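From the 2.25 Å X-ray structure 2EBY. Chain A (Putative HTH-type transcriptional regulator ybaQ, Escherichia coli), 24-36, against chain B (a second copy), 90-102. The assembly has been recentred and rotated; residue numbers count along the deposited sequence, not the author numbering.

Chain A 24-36: DLKINELAELLHV
Chain B (90-102) EELGRIETVAEYL

The contact between these two copies of ybaQ illustrates a common principle of dimer interfaces: a small apolar patch, centred on one leucine, is joined by a short hydrogen bond from a tyrosine. Chain A supplies helix 27-34, entered from the extended Leu25(A) (phi/psi -117/125) and Lys26(A) at the N-cap, and left at His35(A), whose phi is positive (63/41). Chain B contributes the last turn of a helix that begins earlier in the chain, with Arg94(B) the first residue to leave helical phi/psi, an extended link through Ile95(B), Glu96(B) and Thr97(B) (psi 130 to 157), and a second helix from Val98(B). The N-to-C directions of helices 27-34 and 98-102 differ by 127°, their axes 11.2 Å apart at closest approach. The register is given by CA-CA separations of 5.7 Å for Leu33(A) and Glu96(B) and 8.1 Å for Leu25(A) and Leu102(B).

Leu33(A) has the largest covered area, 115 Å² of a summed 505 Å². Its CA-to-CB bond points sideways, but the m,t rotamer carries its end nearer chain B: CD2 lies 3.5 Å from Glu96(B) O and 3.9 Å from Tyr101(B) CB, while CD1 is 4.2 Å from Val98(B) CA. Its backbone also packs, with Leu33(A) O 3.4 Å from Ile95(B) CG2. Leu25(A), rotamer t,p, extends the patch, placing CD1 3.5 Å from Tyr101(B) CE2 and CD2 3.8 Å from Val98(B) CG2.

Tyr101(B) (chi1 t, chi2 69°) links both chemistries. Its OH donates a very short hydrogen bond, 2.4 Å, to Glu29(A) OE2, which lies near the ring plane. Glu29(A) (m,t, chi3 -63°) is held from within as well: its OE1 accepts from Lys26(A) N at 2.7 Å, so one carboxylate serves both the helix start and the partner chain. Beyond the far end of helix 27-34, His35(A) ND1 (chi1 t, chi2 -149°) sits 3.1 Å from Glu91(B) OE2 (t,t, chi3 -32°).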

# COMPACT_ATOMS: atom_id res chain seq x y z
N ASP A 24 -28.53 7.56 -1.39
CA ASP A 24 -28.86 8.11 -2.70
C ASP A 24 -27.99 9.32 -3.00
O ASP A 24 -28.48 10.44 -3.11
CB ASP A 24 -30.34 8.50 -2.74
N LEU A 25 -26.69 9.08 -3.11
CA LEU A 25 -25.72 10.13 -3.40
C LEU A 25 -25.10 9.74 -4.75
O LEU A 25 -24.62 8.62 -4.91
CB LEU A 25 -24.66 10.17 -2.30
CG LEU A 25 -23.61 11.28 -2.31
CD1 LEU A 25 -24.27 12.63 -2.07
CD2 LEU A 25 -22.59 10.99 -1.23
N LYS A 26 -25.16 10.66 -5.71
CA LYS A 26 -24.62 10.40 -7.05
C LYS A 26 -23.10 10.44 -7.11
O LYS A 26 -22.43 11.03 -6.26
CB LYS A 26 -25.13 11.44 -8.05
CG LYS A 26 -26.57 11.31 -8.48
CD LYS A 26 -26.90 12.47 -9.40
CE LYS A 26 -28.31 12.38 -9.95
NZ LYS A 26 -28.69 13.64 -10.65
N ILE A 27 -22.56 9.81 -8.15
CA ILE A 27 -21.12 9.79 -8.38
C ILE A 27 -20.64 11.23 -8.45
O ILE A 27 -19.68 11.62 -7.78
CB ILE A 27 -20.78 9.08 -9.71
CG1 ILE A 27 -21.14 7.59 -9.61
CG2 ILE A 27 -19.31 9.27 -10.06
CD1 ILE A 27 -20.46 6.90 -8.47
N ASN A 28 -21.32 12.02 -9.27
CA ASN A 28 -20.98 13.43 -9.46
C ASN A 28 -21.07 14.20 -8.15
O ASN A 28 -20.27 15.10 -7.90
CB ASN A 28 -21.90 14.08 -10.49
CG ASN A 28 -21.79 13.43 -11.85
OD1 ASN A 28 -20.96 12.55 -12.06
ND2 ASN A 28 -22.63 13.87 -12.79
N GLU A 29 -22.06 13.86 -7.32
CA GLU A 29 -22.21 14.54 -6.04
C GLU A 29 -21.03 14.24 -5.13
O GLU A 29 -20.46 15.15 -4.53
CB GLU A 29 -23.52 14.13 -5.36
CG GLU A 29 -24.76 14.77 -5.98
CD GLU A 29 -26.06 14.30 -5.36
OE1 GLU A 29 -26.36 13.10 -5.46
OE2 GLU A 29 -26.77 15.14 -4.78
N LEU A 30 -20.65 12.97 -5.04
CA LEU A 30 -19.51 12.59 -4.21
C LEU A 30 -18.25 13.26 -4.76
O LEU A 30 -17.42 13.75 -3.99
CB LEU A 30 -19.32 11.07 -4.19
CG LEU A 30 -18.07 10.62 -3.42
CD1 LEU A 30 -18.21 11.02 -1.95
CD2 LEU A 30 -17.87 9.11 -3.55
N ALA A 31 -18.12 13.28 -6.08
CA ALA A 31 -16.95 13.88 -6.71
C ALA A 31 -16.75 15.32 -6.26
O ALA A 31 -15.65 15.72 -5.91
CB ALA A 31 -17.06 13.81 -8.24
N GLU A 32 -17.83 16.10 -6.27
CA GLU A 32 -17.74 17.51 -5.88
C GLU A 32 -17.44 17.66 -4.39
O GLU A 32 -16.82 18.64 -3.97
CB GLU A 32 -19.03 18.24 -6.27
CG GLU A 32 -19.41 17.97 -7.73
CD GLU A 32 -20.49 18.90 -8.26
OE1 GLU A 32 -20.17 20.06 -8.61
OE2 GLU A 32 -21.67 18.47 -8.32
N LEU A 33 -17.87 16.69 -3.59
CA LEU A 33 -17.60 16.71 -2.16
C LEU A 33 -16.11 16.40 -1.94
O LEU A 33 -15.42 17.10 -1.21
CB LEU A 33 -18.46 15.68 -1.42
CG LEU A 33 -19.95 15.97 -1.23
CD1 LEU A 33 -20.65 14.82 -0.51
CD2 LEU A 33 -20.07 17.25 -0.42
N LEU A 34 -15.63 15.34 -2.58
CA LEU A 34 -14.23 14.93 -2.46
C LEU A 34 -13.33 15.92 -3.19
O LEU A 34 -12.12 15.95 -2.98
CB LEU A 34 -14.02 13.53 -3.07
CG LEU A 34 -14.78 12.32 -2.51
CD1 LEU A 34 -14.72 11.16 -3.50
CD2 LEU A 34 -14.20 11.92 -1.18
N HIS A 35 -13.95 16.74 -4.04
CA HIS A 35 -13.23 17.73 -4.84
C HIS A 35 -12.25 17.06 -5.82
O HIS A 35 -11.12 17.52 -6.01
CB HIS A 35 -12.48 18.72 -3.95
CG HIS A 35 -11.86 19.84 -4.73
ND1 HIS A 35 -10.69 20.46 -4.33
CD2 HIS A 35 -12.23 20.44 -5.88
CE1 HIS A 35 -10.37 21.40 -5.21
NE2 HIS A 35 -11.29 21.40 -6.16
N VAL A 36 -12.70 15.97 -6.43
CA VAL A 36 -11.89 15.25 -7.41
C VAL A 36 -12.77 15.14 -8.65
O VAL A 36 -13.97 15.42 -8.59
CB VAL A 36 -11.51 13.83 -6.92
CG1 VAL A 36 -10.64 13.92 -5.67
CG2 VAL A 36 -12.77 13.02 -6.65
N GLU B 90 -4.59 21.70 2.97
CA GLU B 90 -5.48 22.84 2.77
C GLU B 90 -6.73 22.36 2.04
O GLU B 90 -7.84 22.78 2.35
CB GLU B 90 -4.78 23.93 1.96
CG GLU B 90 -3.68 24.65 2.73
CD GLU B 90 -3.05 25.79 1.94
OE1 GLU B 90 -3.66 26.24 0.95
OE2 GLU B 90 -1.95 26.24 2.31
N GLU B 91 -6.55 21.46 1.08
CA GLU B 91 -7.67 20.94 0.32
C GLU B 91 -8.61 20.12 1.19
O GLU B 91 -9.83 20.20 1.06
CB GLU B 91 -7.16 20.09 -0.84
CG GLU B 91 -8.21 19.85 -1.88
CD GLU B 91 -7.62 19.34 -3.17
OE1 GLU B 91 -6.47 19.74 -3.48
OE2 GLU B 91 -8.30 18.57 -3.88
N LEU B 92 -8.04 19.31 2.08
CA LEU B 92 -8.86 18.50 2.97
C LEU B 92 -9.59 19.42 3.93
O LEU B 92 -10.60 19.04 4.52
CB LEU B 92 -7.98 17.52 3.75
CG LEU B 92 -7.27 16.47 2.89
CD1 LEU B 92 -6.11 15.84 3.65
CD2 LEU B 92 -8.28 15.43 2.45
N GLY B 93 -9.07 20.63 4.07
CA GLY B 93 -9.67 21.62 4.94
C GLY B 93 -11.01 22.13 4.47
O GLY B 93 -11.91 22.34 5.29
N ARG B 94 -11.18 22.35 3.17
CA ARG B 94 -12.46 22.84 2.68
C ARG B 94 -13.40 21.75 2.14
O ARG B 94 -14.42 22.06 1.54
CB ARG B 94 -12.28 23.93 1.62
CG ARG B 94 -11.17 23.72 0.61
CD ARG B 94 -9.86 24.26 1.14
NE ARG B 94 -9.87 25.70 1.33
CZ ARG B 94 -8.90 26.38 1.94
NH1 ARG B 94 -7.84 25.73 2.41
NH2 ARG B 94 -8.97 27.70 2.07
N ILE B 95 -13.06 20.48 2.37
CA ILE B 95 -13.93 19.40 1.91
C ILE B 95 -15.16 19.38 2.79
O ILE B 95 -15.06 19.40 4.02
CB ILE B 95 -13.23 18.01 1.98
CG1 ILE B 95 -12.32 17.82 0.77
CG2 ILE B 95 -14.28 16.90 2.04
CD1 ILE B 95 -11.61 16.49 0.75
N GLU B 96 -16.33 19.35 2.16
CA GLU B 96 -17.60 19.33 2.86
C GLU B 96 -17.96 17.87 3.10
O GLU B 96 -17.80 17.04 2.20
CB GLU B 96 -18.66 20.00 1.98
CG GLU B 96 -20.04 20.11 2.61
CD GLU B 96 -21.10 20.46 1.58
OE1 GLU B 96 -20.83 21.34 0.74
OE2 GLU B 96 -22.20 19.86 1.62
N THR B 97 -18.46 17.55 4.29
CA THR B 97 -18.82 16.17 4.60
C THR B 97 -20.22 15.79 4.14
O THR B 97 -21.08 16.65 3.96
CB THR B 97 -18.70 15.89 6.12
OG1 THR B 97 -19.90 16.30 6.78
CG2 THR B 97 -17.52 16.64 6.71
N VAL B 98 -20.44 14.49 3.95
CA VAL B 98 -21.73 13.97 3.49
C VAL B 98 -22.87 14.40 4.42
O VAL B 98 -24.05 14.24 4.08
CB VAL B 98 -21.69 12.43 3.39
CG1 VAL B 98 -21.91 11.81 4.76
CG2 VAL B 98 -22.74 11.95 2.40
N ALA B 99 -22.52 14.93 5.58
CA ALA B 99 -23.50 15.38 6.56
C ALA B 99 -24.06 16.72 6.10
O ALA B 99 -25.22 16.81 5.69
CB ALA B 99 -22.85 15.53 7.93
N GLU B 100 -23.23 17.76 6.16
CA GLU B 100 -23.65 19.09 5.73
C GLU B 100 -24.31 19.04 4.36
O GLU B 100 -25.18 19.86 4.06
CB GLU B 100 -22.44 20.04 5.65
CG GLU B 100 -21.86 20.50 6.98
CD GLU B 100 -21.09 19.41 7.69
OE1 GLU B 100 -20.50 18.56 7.00
OE2 GLU B 100 -21.05 19.42 8.94
N TYR B 101 -23.91 18.09 3.53
CA TYR B 101 -24.48 17.99 2.19
C TYR B 101 -25.90 17.44 2.18
O TYR B 101 -26.85 18.17 1.90
CB TYR B 101 -23.61 17.11 1.29
CG TYR B 101 -24.09 17.09 -0.13
CD1 TYR B 101 -23.99 18.22 -0.94
CD2 TYR B 101 -24.71 15.96 -0.66
CE1 TYR B 101 -24.50 18.24 -2.24
CE2 TYR B 101 -25.23 15.96 -1.96
CZ TYR B 101 -25.11 17.10 -2.74
OH TYR B 101 -25.61 17.11 -4.02
N LEU B 102 -26.02 16.15 2.46
CA LEU B 102 -27.31 15.47 2.47
C LEU B 102 -28.40 16.33 3.12
O LEU B 102 -29.58 16.23 2.77
CB LEU B 102 -27.20 14.10 3.20